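Local coordinates for D-2-hydroxyacid dehydrogensase protein (Ketogulonicigenium vulgare, PDB 4LSW) that probably interconverts D-2-hydroxyacids and 2-oxoacids by hydride transfer to or from a nicotinamide dinucleotide held in a Rossmann-type domain, at residues S116-A122 with Y137-V143; I214-I220 with N237-L243; N231-S236 with A256-E261; L247-G253 with L273-L277. All coordinates share one frame; numbering follows the deposited sequence.

All four contacts lie in the predicted NAD-binding domain. Contacts 2, 3 and 4 form a connected group around helix 240-249: contact 2 is built on its start, contact 4 on its end, and the helix leads from strand 228-231 to strand 254-257, the pair joined in contact 3. Centres of contacts 2 and 3 are 12 Å apart, those of 2 and 4 13 Å; Glu240 OE2 lies 2.8 Å from Glu261 N. Leu257 N lies 2.9 Å from Leu277 O, the sheet pairing that joins contacts 3 and 4. Contact 1 is peripheral, touching contact 4 through Ile120 and Leu277. The side chain of Ile232 in contact 3 lies near, without touching, Gly152, Gly154 and Gly157, a probable Rossmann-type glycine motif.

Contact 1 of 4, residues S116-A122 with Y137-V143; sequences SRGIIGA and YPLKRRV
Tyr137 lays its ring against the backbone of the first turn of helix 119-128. Its CG stands anti to the backbone N (chi1 -170°), which sends the ring across to the helix; Ala122 CB sits over one face, 3.9 Å from the ring centroid and 25° off the normal, a CH-pi contact. The hydroxyl ends beside two glycines: it makes a weak hydrogen bond to Gly118 O (OH to O 2.8 Å) and lies 3.2 Å from Gly121 CA, an approach possible because neither residue has a side chain. Gly118, with positive phi, also closes the preceding helix in a Schellman motif.

At the other end Ser116 grips Arg141 twice. Its carbonyl O accepts from Arg141 N at 3.1 Å, and its OG donates to Arg141 O at 2.8 Å, from 50° above that carbonyl plane. Lys140 lies alongside the backbone, CG 3.5 Å from Arg117 O, while Arg117 CD approaches Arg141 O at 3.3 Å. The Arg141 guanidinium leads away from 116-122 to a salt bridge with Glu226.

Val143 meets Ser116 CB and continues onto Met112, Leu113 and Phe200 of strand 200-203, so the loop leading to strand 147-151 is packed on the C-terminal end of helix 101-116.

Contact 2 of 4, residues I214-I220 with N237-L243; sequences IVGRDVI and NIDEEAL
Val215 and Ile238 form a single backbone bridge, bracketed by two hydrogen bonds: Val215 N to Asn237 O at 3.0 Å and Asp239 N to Val215 O, also 3.0 Å. Their side chains meet near the root, Val215 CB against Ile238 CG1 at 3.9 Å.

Past the bridge both segments turn into helices, and Asp239 serves both beginnings. Its CG lies anti to the backbone N (chi1 -176°), beside the carbonyl carbon, which swings the carboxylate over the first turn of its own helix. There OD1 accepts from Ala242 N at 3.0 Å, met from 68° above the carboxylate plane: an N-cap. The other oxygen, OD2, takes a hydrogen bond from a water at 2.8 Å, and the same water accepts from Arg217 N at 2.9 Å, at the start of helix 217-223. With two helix N termini close by, the carboxylate is probably favoured in its charged form. The Arg217 guanidinium itself is turned to Glu221.

Between the helices the apolar contact is made by Ile220. Its chain is extended at chi2 (165°), and the leading CD1 reaches the opposite helix at Leu243 CA, 3.7 Å away, also touching the CB atoms of Ala242 and Leu243. Ala242 CB faces back toward Arg217 N at 3.9 Å, so the methyl fits against the opening of helix 217-223.

Around this pair, Ile238 and Leu243 pack on Leu229 of strand 228-231, Leu243 also meets Phe270 of helix 269-272, and Val219 lies on helix 191-196. Leu252, beyond the end of helix 240-249, touches both Ile220 and Leu243.

Contact 3 of 4, residues N231-S236 with A256-E261; sequences NISRAS and ALDVFE
Asn231 and Leu257 pair as neighbours in a parallel sheet: Asn231 N donates to Ala256 O at 2.9 Å, and Asp258 N to Asn231 O at 3.0 Å. Beyond this pair the chains bow apart around Ser233 and Val259 before Ala235 and Phe260 come close again, and the Val259 side chain fills that bow. Its CB stands 3.7 Å from Ser233 O. From there CG1, held between the backbone N and the carbonyl carbon (chi1 62°), heads for the same carbonyl, in a modelled approach too short to trust. Val259 CG2 branches toward Ala235, 3.8 Å from its N and 4.0 Å from its CB. Shortening Val259 to an alanine removes CG2, and the Ala235 methyl would probably lose its apolar neighbour there.

A water links the segments, donating to Ile232 O (3.0 Å) and Asp258 OD2 (2.7 Å); Asp258 is further fixed by backbone N-H groups of His282 and Ala283.

The pairing joins strands 228-231 and 254-257, the two arms of a beta-alpha-beta crossover through helix 240-249, whose Leu243 packs on Leu257. Ile232 and Ala256 touch helix 101-116, and Leu257 bonds onward to Leu277 of strand 276-278 and to Gln279 just after it.

Contact 4 of 4, residues L247-G253 with L273-L277; sequences LADGRLG and LPNVL
Leu247 supplies most of the apolar contact. Its CD1 meets Val276 CG2 at 3.8 Å, and its CB lies 4.0 Å from Leu273 CD1; in both pairs the side chains cross at about a right angle. Leu273 uses its second methyl too: CD2 reaches the last turn of the helix, 3.8 Å from Ala248 N and 4.1 Å from Ala248 CB.

One hydrogen bond spans the segments. Asn275 ND2 donates to Gly253 O at 3.0 Å, with 155° at the hydrogen, coming from 56° above the carbonyl plane while the acceptor stays near the amide plane. The same nitrogen also lies 3.3 Å from Leu247 CD2, roughly at right angles to its bond. A leucine in place of Asn275 would probably leave Gly253 O without this donor and the link between the segments unmade. Nearby Leu252 O is buried with no polar partner in the model.

No salt bridge crosses the contact: Arg251 takes Asp249 OD2 side-on with NE and NH1, and its NH2 pairs with Glu221.

The contact thus joins the C-terminal end of helix 240-249 to the entrance of edge strand 276-278; Leu247 also packs on Ala255 of strand 254-257, and Leu252 on Leu223 of helix 217-223.

Contact 1 of 4, residues S116-A122 with Y137-V143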
loop_
_atom_site.group_PDB
_atom_site.type_symbol
_atom_site.label_atom_id
_atom_site.label_comp_id
_atom_site.label_asym_id
_atom_site.label_seq_id
_atom_site.Cartn_x
_atom_site.Cartn_y
_atom_site.Cartn_z
ATOM N N SER A 116 14.224 14.229 6.553
ATOM C CA SER A 116 14.985 14.719 7.691
ATOM C C SER A 116 16.299 15.384 7.277
ATOM O O SER A 116 16.685 16.413 7.834
ATOM C CB SER A 116 15.243 13.603 8.695
ATOM O OG SER A 116 15.591 14.156 9.950
ATOM N N ARG A 117 16.985 14.792 6.303
ATOM C CA ARG A 117 18.287 15.312 5.874
ATOM C C ARG A 117 18.191 16.245 4.666
ATOM O O ARG A 117 19.222 16.670 4.133
ATOM C CB ARG A 117 19.253 14.156 5.580
ATOM C CG ARG A 117 19.510 13.242 6.789
ATOM C CD ARG A 117 20.191 14.005 7.928
ATOM N NE ARG A 117 21.471 14.532 7.468
ATOM C CZ ARG A 117 22.614 13.855 7.534
ATOM N NH1 ARG A 117 22.636 12.645 8.077
ATOM N NH2 ARG A 117 23.740 14.385 7.066
ATOM N N GLY A 118 16.961 16.586 4.263
ATOM C CA GLY A 118 16.719 17.513 3.164
ATOM C C GLY A 118 17.385 17.128 1.856
ATOM O O GLY A 118 17.962 17.971 1.166
ATOM N N ILE A 119 17.296 15.850 1.506
ATOM C CA ILE A 119 18.012 15.333 0.345
ATOM C C ILE A 119 17.502 15.928 -0.972
ATOM O O ILE A 119 18.298 16.193 -1.875
ATOM C CB ILE A 119 17.993 13.778 0.332
ATOM C CG1 ILE A 119 18.865 13.245 1.469
ATOM C CG2 ILE A 119 18.468 13.207 -1.008
ATOM C CD1 ILE A 119 18.940 11.737 1.532
ATOM N N ILE A 120 16.189 16.145 -1.074
ATOM C CA ILE A 120 15.594 16.745 -2.270
ATOM C C ILE A 120 16.192 18.116 -2.535
ATOM O O ILE A 120 16.681 18.397 -3.631
ATOM C CB ILE A 120 14.083 16.937 -2.115
ATOM C CG1 ILE A 120 13.388 15.602 -1.891
ATOM C CG2 ILE A 120 13.506 17.695 -3.325
ATOM C CD1 ILE A 120 13.605 14.608 -2.997
ATOM N N GLY A 121 16.148 18.977 -1.522
ATOM C CA GLY A 121 16.668 20.327 -1.663
ATOM C C GLY A 121 18.169 20.358 -1.855
ATOM O O GLY A 121 18.712 21.259 -2.493
ATOM N N ALA A 122 18.846 19.358 -1.300
ATOM C CA ALA A 122 20.294 19.297 -1.356
ATOM C C ALA A 122 20.740 18.951 -2.762
ATOM O O ALA A 122 21.756 19.457 -3.237
ATOM C CB ALA A 122 20.817 18.271 -0.366
ATOM N N TYR A 137 24.571 24.411 2.028
ATOM C CA TYR A 137 23.176 24.023 2.216
ATOM C C TYR A 137 22.930 24.118 3.717
ATOM O O TYR A 137 23.812 23.794 4.509
ATOM C CB TYR A 137 22.963 22.585 1.722
ATOM C CG TYR A 137 21.526 22.115 1.622
ATOM C CD1 TYR A 137 20.602 22.772 0.820
ATOM C CD2 TYR A 137 21.107 20.970 2.299
ATOM C CE1 TYR A 137 19.294 22.320 0.720
ATOM C CE2 TYR A 137 19.814 20.519 2.206
ATOM C CZ TYR A 137 18.907 21.189 1.421
ATOM O OH TYR A 137 17.613 20.729 1.331
ATOM N N PRO A 138 21.741 24.598 4.118
ATOM C CA PRO A 138 21.456 24.707 5.552
ATOM C C PRO A 138 21.587 23.362 6.272
ATOM O O PRO A 138 21.284 22.319 5.683
ATOM C CB PRO A 138 19.996 25.178 5.582
ATOM C CG PRO A 138 19.804 25.895 4.277
ATOM C CD PRO A 138 20.630 25.098 3.289
ATOM N N LEU A 139 22.052 23.401 7.515
ATOM C CA LEU A 139 22.126 22.205 8.348
ATOM C C LEU A 139 20.745 21.591 8.539
ATOM O O LEU A 139 19.752 22.300 8.745
ATOM C CB LEU A 139 22.768 22.516 9.696
ATOM C CG LEU A 139 24.212 23.027 9.676
ATOM C CD1 LEU A 139 24.689 23.344 11.087
ATOM C CD2 LEU A 139 25.116 21.997 9.039
ATOM N N LYS A 140 20.680 20.266 8.447
ATOM C CA LYS A 140 19.416 19.554 8.605
ATOM C C LYS A 140 19.384 18.762 9.920
ATOM O O LYS A 140 20.142 19.065 10.842
ATOM C CB LYS A 140 19.141 18.697 7.361
ATOM C CG LYS A 140 19.079 19.543 6.083
ATOM C CD LYS A 140 17.813 20.413 6.051
ATOM C CE LYS A 140 17.915 21.511 5.000
ATOM N NZ LYS A 140 16.619 22.219 4.806
ATOM N N ARG A 141 18.497 17.775 10.016
ATOM C CA ARG A 141 18.240 17.119 11.293
ATOM C C ARG A 141 18.618 15.644 11.317
ATOM O O ARG A 141 18.263 14.880 10.414
ATOM C CB ARG A 141 16.768 17.267 11.685
ATOM C CG ARG A 141 16.323 18.714 11.906
ATOM C CD ARG A 141 17.087 19.375 13.045
ATOM N NE ARG A 141 16.980 18.650 14.314
ATOM C CZ ARG A 141 16.003 18.815 15.205
ATOM N NH1 ARG A 141 15.022 19.683 14.976
ATOM N NH2 ARG A 141 16.005 18.112 16.332
ATOM N N ARG A 142 19.317 15.265 12.382
ATOM C CA ARG A 142 19.729 13.892 12.627
ATOM C C ARG A 142 18.576 12.887 12.679
ATOM O O ARG A 142 17.474 13.184 13.170
ATOM C CB ARG A 142 20.515 13.822 13.933
ATOM C CG ARG A 142 20.896 12.395 14.353
ATOM C CD ARG A 142 21.718 12.383 15.632
ATOM N NE ARG A 142 22.984 13.104 15.489
ATOM C CZ ARG A 142 23.861 13.242 16.479
ATOM N NH1 ARG A 142 23.605 12.700 17.671
ATOM N NH2 ARG A 142 24.987 13.917 16.287
ATOM N N VAL A 143 18.838 11.692 12.169
ATOM C CA VAL A 143 17.918 10.574 12.330
ATOM C C VAL A 143 18.365 9.589 13.421
ATOM O O VAL A 143 17.605 9.307 14.355
ATOM C CB VAL A 143 17.682 9.827 10.990
ATOM C CG1 VAL A 143 16.918 8.518 11.231
ATOM C CG2 VAL A 143 16.925 10.718 10.022
#

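Contact 2 of 4, residues I214-I220 with N237-L243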
loop_
_atom_site.group_PDB
_atom_site.type_symbol
_atom_site.label_atom_id
_atom_site.label_comp_id
_atom_site.label_asym_id
_atom_site.label_seq_id
_atom_site.Cartn_x
_atom_site.Cartn_y
_atom_site.Cartn_z
ATOM N N ILE A 214 -6.633 6.002 14.707
ATOM C CA ILE A 214 -6.841 6.932 13.609
ATOM C C ILE A 214 -5.965 8.188 13.778
ATOM O O ILE A 214 -5.838 8.717 14.893
ATOM C CB ILE A 214 -8.332 7.336 13.541
ATOM C CG1 ILE A 214 -9.198 6.111 13.239
ATOM C CG2 ILE A 214 -8.549 8.450 12.524
ATOM C CD1 ILE A 214 -10.694 6.346 13.448
ATOM N N VAL A 215 -5.363 8.655 12.684
ATOM C CA VAL A 215 -4.483 9.817 12.733
ATOM C C VAL A 215 -5.259 11.092 12.437
ATOM O O VAL A 215 -5.411 11.489 11.281
ATOM C CB VAL A 215 -3.291 9.693 11.759
ATOM C CG1 VAL A 215 -2.344 10.884 11.908
ATOM C CG2 VAL A 215 -2.551 8.393 12.018
ATOM N N GLY A 216 -5.744 11.724 13.498
ATOM C CA GLY A 216 -6.455 12.982 13.374
ATOM C C GLY A 216 -5.695 14.130 14.019
ATOM O O GLY A 216 -4.500 14.016 14.310
ATOM N N ARG A 217 -6.390 15.237 14.266
ATOM C CA ARG A 217 -5.764 16.423 14.857
ATOM C C ARG A 217 -4.996 16.119 16.150
ATOM O O ARG A 217 -3.885 16.609 16.329
ATOM C CB ARG A 217 -6.799 17.530 15.128
ATOM C CG ARG A 217 -6.223 18.737 15.867
ATOM C CD ARG A 217 -7.266 19.848 16.078
ATOM N NE ARG A 217 -7.256 20.836 15.006
ATOM C CZ ARG A 217 -6.850 22.094 15.152
ATOM N NH1 ARG A 217 -6.429 22.537 16.330
ATOM N NH2 ARG A 217 -6.882 22.923 14.119
ATOM N N ASP A 218 -5.574 15.321 17.049
ATOM C CA ASP A 218 -4.906 15.065 18.319
ATOM C C ASP A 218 -3.588 14.301 18.150
ATOM O O ASP A 218 -2.593 14.626 18.802
ATOM C CB ASP A 218 -5.839 14.350 19.313
ATOM C CG ASP A 218 -6.948 15.248 19.827
ATOM O OD1 ASP A 218 -6.777 16.480 19.805
ATOM O OD2 ASP A 218 -7.984 14.703 20.257
ATOM N N VAL A 219 -3.586 13.298 17.275
ATOM C CA VAL A 219 -2.360 12.532 17.030
ATOM C C VAL A 219 -1.320 13.431 16.378
ATOM O O VAL A 219 -0.154 13.442 16.775
ATOM C CB VAL A 219 -2.625 11.320 16.135
ATOM C CG1 VAL A 219 -1.306 10.631 15.757
ATOM C CG2 VAL A 219 -3.543 10.355 16.858
ATOM N N ILE A 220 -1.757 14.196 15.385
ATOM C CA ILE A 220 -0.870 15.088 14.651
ATOM C C ILE A 220 -0.258 16.138 15.575
ATOM O O ILE A 220 0.933 16.439 15.507
ATOM C CB ILE A 220 -1.610 15.732 13.463
ATOM C CG1 ILE A 220 -1.971 14.648 12.440
ATOM C CG2 ILE A 220 -0.753 16.822 12.842
ATOM C CD1 ILE A 220 -3.000 15.086 11.411
ATOM N N ASN A 237 -6.776 6.568 6.654
ATOM C CA ASN A 237 -6.432 6.567 8.069
ATOM C C ASN A 237 -5.805 7.859 8.565
ATOM O O ASN A 237 -5.481 7.982 9.751
ATOM C CB ASN A 237 -5.548 5.376 8.402
ATOM C CG ASN A 237 -6.347 4.107 8.579
ATOM O OD1 ASN A 237 -7.508 4.146 8.998
ATOM N ND2 ASN A 237 -5.738 2.978 8.264
ATOM N N ILE A 238 -5.654 8.826 7.665
ATOM C CA ILE A 238 -5.206 10.162 8.052
ATOM C C ILE A 238 -6.233 11.225 7.659
ATOM O O ILE A 238 -6.751 11.227 6.539
ATOM C CB ILE A 238 -3.835 10.491 7.451
ATOM C CG1 ILE A 238 -2.807 9.457 7.923
ATOM C CG2 ILE A 238 -3.387 11.894 7.844
ATOM C CD1 ILE A 238 -1.416 9.694 7.393
ATOM N N ASP A 239 -6.531 12.114 8.603
ATOM C CA ASP A 239 -7.377 13.271 8.333
ATOM C C ASP A 239 -6.528 14.295 7.574
ATOM O O ASP A 239 -5.725 15.018 8.172
ATOM C CB ASP A 239 -7.888 13.855 9.658
ATOM C CG ASP A 239 -8.855 15.021 9.470
ATOM O OD1 ASP A 239 -8.821 15.694 8.426
ATOM O OD2 ASP A 239 -9.646 15.266 10.407
ATOM N N GLU A 240 -6.694 14.356 6.257
ATOM C CA GLU A 240 -5.881 15.254 5.430
ATOM C C GLU A 240 -6.119 16.739 5.691
ATOM O O GLU A 240 -5.194 17.541 5.595
ATOM C CB GLU A 240 -6.035 14.945 3.932
ATOM C CG GLU A 240 -5.458 13.591 3.522
ATOM C CD GLU A 240 -5.305 13.433 2.019
ATOM O OE1 GLU A 240 -5.652 14.364 1.258
ATOM O OE2 GLU A 240 -4.822 12.364 1.599
ATOM N N GLU A 241 -7.357 17.111 6.014
ATOM C CA GLU A 241 -7.638 18.497 6.378
ATOM C C GLU A 241 -6.911 18.898 7.656
ATOM O O GLU A 241 -6.331 19.983 7.739
ATOM C CB GLU A 241 -9.143 18.711 6.547
ATOM C CG GLU A 241 -9.926 18.699 5.236
ATOM C CD GLU A 241 -9.591 19.866 4.312
ATOM O OE1 GLU A 241 -9.023 20.878 4.770
ATOM O OE2 GLU A 241 -9.905 19.760 3.113
ATOM N N ALA A 242 -6.919 18.001 8.641
ATOM C CA ALA A 242 -6.189 18.241 9.881
ATOM C C ALA A 242 -4.685 18.266 9.618
ATOM O O ALA A 242 -3.963 19.051 10.235
ATOM C CB ALA A 242 -6.517 17.194 10.907
ATOM N N LEU A 243 -4.227 17.399 8.712
ATOM C CA LEU A 243 -2.804 17.296 8.406
ATOM C C LEU A 243 -2.312 18.563 7.712
ATOM O O LEU A 243 -1.292 19.145 8.090
ATOM C CB LEU A 243 -2.542 16.065 7.534
ATOM C CG LEU A 243 -1.100 15.852 7.050
ATOM C CD1 LEU A 243 -0.160 15.831 8.232
ATOM C CD2 LEU A 243 -0.999 14.557 6.269
HETATM O O HOH W 1 -9.079 15.460 13.140
#

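Contact 3 of 4, residues N231-S236 with A256-E261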
loop_
_atom_site.group_PDB
_atom_site.type_symbol
_atom_site.label_atom_id
_atom_site.label_comp_id
_atom_site.label_asym_id
_atom_site.label_seq_id
_atom_site.Cartn_x
_atom_site.Cartn_y
_atom_site.Cartn_z
ATOM N N ASN A 231 3.759 8.462 5.852
ATOM C CA ASN A 231 2.672 7.572 5.502
ATOM C C ASN A 231 2.925 6.743 4.257
ATOM O O ASN A 231 3.116 7.298 3.164
ATOM C CB ASN A 231 1.344 8.308 5.347
ATOM C CG ASN A 231 0.204 7.352 5.213
ATOM O OD1 ASN A 231 0.309 6.187 5.609
ATOM N ND2 ASN A 231 -0.895 7.814 4.625
ATOM N N ILE A 232 2.923 5.419 4.436
ATOM C CA ILE A 232 3.067 4.470 3.317
ATOM C C ILE A 232 1.918 3.453 3.275
ATOM O O ILE A 232 1.992 2.443 2.566
ATOM C CB ILE A 232 4.426 3.729 3.367
ATOM C CG1 ILE A 232 4.643 3.103 4.751
ATOM C CG2 ILE A 232 5.563 4.677 3.009
ATOM C CD1 ILE A 232 5.970 2.372 4.905
ATOM N N SER A 233 0.847 3.732 4.024
ATOM C CA SER A 233 -0.348 2.881 4.066
ATOM C C SER A 233 -1.564 3.715 3.682
ATOM O O SER A 233 -1.408 4.865 3.341
ATOM C CB SER A 233 -0.535 2.295 5.465
ATOM O OG SER A 233 -0.775 3.325 6.411
ATOM N N ARG A 234 -2.768 3.164 3.768
ATOM C CA ARG A 234 -3.924 3.808 3.124
ATOM C C ARG A 234 -4.198 5.262 3.531
ATOM O O ARG A 234 -3.931 5.672 4.665
ATOM C CB ARG A 234 -5.178 2.958 3.308
ATOM C CG ARG A 234 -5.554 2.728 4.753
ATOM C CD ARG A 234 -6.745 1.791 4.859
ATOM N NE ARG A 234 -6.457 0.468 4.310
ATOM C CZ ARG A 234 -7.281 -0.574 4.395
ATOM N NH1 ARG A 234 -8.446 -0.450 5.014
ATOM N NH2 ARG A 234 -6.939 -1.746 3.872
ATOM N N ALA A 235 -4.738 6.034 2.593
ATOM C CA ALA A 235 -5.001 7.447 2.824
ATOM C C ALA A 235 -6.100 7.671 3.858
ATOM O O ALA A 235 -6.058 8.655 4.596
ATOM C CB ALA A 235 -5.358 8.144 1.513
ATOM N N SER A 236 -7.067 6.756 3.914
ATOM C CA SER A 236 -8.258 6.928 4.759
ATOM C C SER A 236 -7.960 7.013 6.257
ATOM O O SER A 236 -8.790 7.478 7.043
ATOM C CB SER A 236 -9.280 5.815 4.499
ATOM O OG SER A 236 -8.741 4.534 4.778
ATOM N N ALA A 256 6.050 13.050 5.077
ATOM C CA ALA A 256 6.515 12.371 3.880
ATOM C C ALA A 256 5.428 11.389 3.496
ATOM O O ALA A 256 5.089 10.500 4.266
ATOM C CB ALA A 256 7.835 11.658 4.159
ATOM N N LEU A 257 4.825 11.589 2.325
ATOM C CA LEU A 257 3.605 10.873 1.975
ATOM C C LEU A 257 3.745 10.154 0.644
ATOM O O LEU A 257 4.184 10.759 -0.336
ATOM C CB LEU A 257 2.441 11.868 1.894
ATOM C CG LEU A 257 2.198 12.750 3.126
ATOM C CD1 LEU A 257 1.103 13.766 2.817
ATOM C CD2 LEU A 257 1.795 11.935 4.337
ATOM N N ASP A 258 3.388 8.870 0.631
ATOM C CA ASP A 258 3.409 8.059 -0.576
ATOM C C ASP A 258 1.976 7.750 -1.008
ATOM O O ASP A 258 1.762 7.150 -2.044
ATOM C CB ASP A 258 4.220 6.766 -0.343
ATOM C CG ASP A 258 4.445 5.947 -1.627
ATOM O OD1 ASP A 258 4.986 6.501 -2.617
ATOM O OD2 ASP A 258 4.077 4.746 -1.613
ATOM N N VAL A 259 0.989 8.171 -0.225
ATOM C CA VAL A 259 -0.391 7.870 -0.574
ATOM C C VAL A 259 -1.264 9.072 -0.238
ATOM O O VAL A 259 -0.986 9.804 0.718
ATOM C CB VAL A 259 -0.879 6.659 0.196
ATOM C CG1 VAL A 259 -0.837 6.976 1.638
ATOM C CG2 VAL A 259 -2.285 6.239 -0.239
ATOM N N PHE A 260 -2.297 9.291 -1.049
ATOM C CA PHE A 260 -3.137 10.481 -0.912
ATOM C C PHE A 260 -4.582 10.163 -1.271
ATOM O O PHE A 260 -4.843 9.319 -2.124
ATOM C CB PHE A 260 -2.670 11.588 -1.860
ATOM C CG PHE A 260 -1.205 11.922 -1.773
ATOM C CD1 PHE A 260 -0.264 11.162 -2.458
ATOM C CD2 PHE A 260 -0.775 13.025 -1.056
ATOM C CE1 PHE A 260 1.084 11.484 -2.389
ATOM C CE2 PHE A 260 0.568 13.359 -0.987
ATOM C CZ PHE A 260 1.504 12.578 -1.664
ATOM N N GLU A 261 -5.524 10.851 -0.629
ATOM C CA GLU A 261 -6.924 10.750 -1.030
ATOM C C GLU A 261 -7.061 11.237 -2.467
ATOM O O GLU A 261 -6.520 12.285 -2.828
ATOM C CB GLU A 261 -7.819 11.587 -0.107
ATOM C CG GLU A 261 -8.008 11.016 1.293
ATOM C CD GLU A 261 -8.888 9.778 1.347
ATOM O OE1 GLU A 261 -9.478 9.387 0.314
ATOM O OE2 GLU A 261 -8.993 9.186 2.439
HETATM O O HOH W 2 2.520 3.057 -0.277
#

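Contact 4 of 4, residues L247-G253 with L273-L277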
loop_
_atom_site.group_PDB
_atom_site.type_symbol
_atom_site.label_atom_id
_atom_site.label_comp_id
_atom_site.label_asym_id
_atom_site.label_seq_id
_atom_site.Cartn_x
_atom_site.Cartn_y
_atom_site.Cartn_z
ATOM N N LEU A 247 0.411 21.285 9.229
ATOM C CA LEU A 247 1.654 21.590 8.520
ATOM C C LEU A 247 1.768 23.078 8.216
ATOM O O LEU A 247 2.841 23.665 8.354
ATOM C CB LEU A 247 1.769 20.767 7.235
ATOM C CG LEU A 247 2.039 19.282 7.464
ATOM C CD1 LEU A 247 1.667 18.449 6.255
ATOM C CD2 LEU A 247 3.506 19.072 7.813
ATOM N N ALA A 248 0.651 23.685 7.818
ATOM C CA ALA A 248 0.622 25.116 7.536
ATOM C C ALA A 248 0.923 25.952 8.780
ATOM O O ALA A 248 1.626 26.962 8.693
ATOM C CB ALA A 248 -0.739 25.510 6.940
ATOM N N ASP A 249 0.396 25.517 9.925
ATOM C CA ASP A 249 0.496 26.238 11.199
ATOM C C ASP A 249 1.821 26.045 11.921
ATOM O O ASP A 249 2.145 26.788 12.849
ATOM C CB ASP A 249 -0.579 25.753 12.179
ATOM C CG ASP A 249 -1.960 26.256 11.850
ATOM O OD1 ASP A 249 -2.100 27.135 10.970
ATOM O OD2 ASP A 249 -2.904 25.763 12.503
ATOM N N GLY A 250 2.561 25.013 11.534
ATOM C CA GLY A 250 3.759 24.647 12.266
ATOM C C GLY A 250 3.492 23.740 13.459
ATOM O O GLY A 250 4.405 23.440 14.222
ATOM N N ARG A 251 2.244 23.304 13.625
ATOM C CA ARG A 251 1.904 22.359 14.683
ATOM C C ARG A 251 2.482 20.958 14.420
ATOM O O ARG A 251 2.693 20.183 15.354
ATOM C CB ARG A 251 0.386 22.287 14.901
ATOM C CG ARG A 251 -0.197 23.493 15.628
ATOM C CD ARG A 251 -1.711 23.389 15.819
ATOM N NE ARG A 251 -2.425 23.604 14.559
ATOM C CZ ARG A 251 -3.209 22.710 13.963
ATOM N NH1 ARG A 251 -3.782 23.016 12.803
ATOM N NH2 ARG A 251 -3.437 21.526 14.507
ATOM N N LEU A 252 2.714 20.644 13.148
ATOM C CA LEU A 252 3.456 19.446 12.759
ATOM C C LEU A 252 4.660 19.912 11.977
ATOM O O LEU A 252 4.540 20.775 11.104
ATOM C CB LEU A 252 2.614 18.527 11.874
ATOM C CG LEU A 252 3.377 17.277 11.390
ATOM C CD1 LEU A 252 3.841 16.432 12.576
ATOM C CD2 LEU A 252 2.512 16.476 10.464
ATOM N N GLY A 253 5.813 19.321 12.267
ATOM C CA GLY A 253 7.054 19.728 11.629
ATOM C C GLY A 253 7.151 19.426 10.147
ATOM O O GLY A 253 7.530 20.302 9.361
ATOM N N LEU A 273 3.087 23.473 0.557
ATOM C CA LEU A 273 3.764 23.395 1.847
ATOM C C LEU A 273 5.268 23.165 1.668
ATOM O O LEU A 273 5.678 22.435 0.770
ATOM C CB LEU A 273 3.126 22.297 2.700
ATOM C CG LEU A 273 1.640 22.514 3.007
ATOM C CD1 LEU A 273 0.936 21.203 3.345
ATOM C CD2 LEU A 273 1.486 23.518 4.140
ATOM N N PRO A 274 6.091 23.810 2.508
ATOM C CA PRO A 274 7.553 23.726 2.397
ATOM C C PRO A 274 8.155 22.528 3.130
ATOM O O PRO A 274 9.371 22.318 3.059
ATOM C CB PRO A 274 8.017 25.013 3.078
ATOM C CG PRO A 274 6.981 25.264 4.123
ATOM C CD PRO A 274 5.673 24.770 3.549
ATOM N N ASN A 275 7.312 21.757 3.811
ATOM C CA ASN A 275 7.775 20.677 4.681
ATOM C C ASN A 275 7.129 19.336 4.348
ATOM O O ASN A 275 6.841 18.530 5.242
ATOM C CB ASN A 275 7.462 21.035 6.130
ATOM C CG ASN A 275 6.029 21.508 6.305
ATOM O OD1 ASN A 275 5.322 21.749 5.325
ATOM N ND2 ASN A 275 5.596 21.644 7.550
ATOM N N VAL A 276 6.906 19.092 3.063
ATOM C CA VAL A 276 6.248 17.870 2.624
ATOM C C VAL A 276 7.033 17.193 1.506
ATOM O O VAL A 276 7.324 17.808 0.474
ATOM C CB VAL A 276 4.815 18.141 2.119
ATOM C CG1 VAL A 276 4.215 16.875 1.560
ATOM C CG2 VAL A 276 3.941 18.662 3.232
ATOM N N LEU A 277 7.389 15.932 1.727
ATOM C CA LEU A 277 7.976 15.100 0.679
ATOM C C LEU A 277 6.876 14.319 -0.025
ATOM O O LEU A 277 6.165 13.533 0.605
ATOM C CB LEU A 277 8.986 14.117 1.277
ATOM C CG LEU A 277 9.667 13.209 0.256
ATOM C CD1 LEU A 277 10.647 14.032 -0.511
ATOM C CD2 LEU A 277 10.360 12.023 0.933
#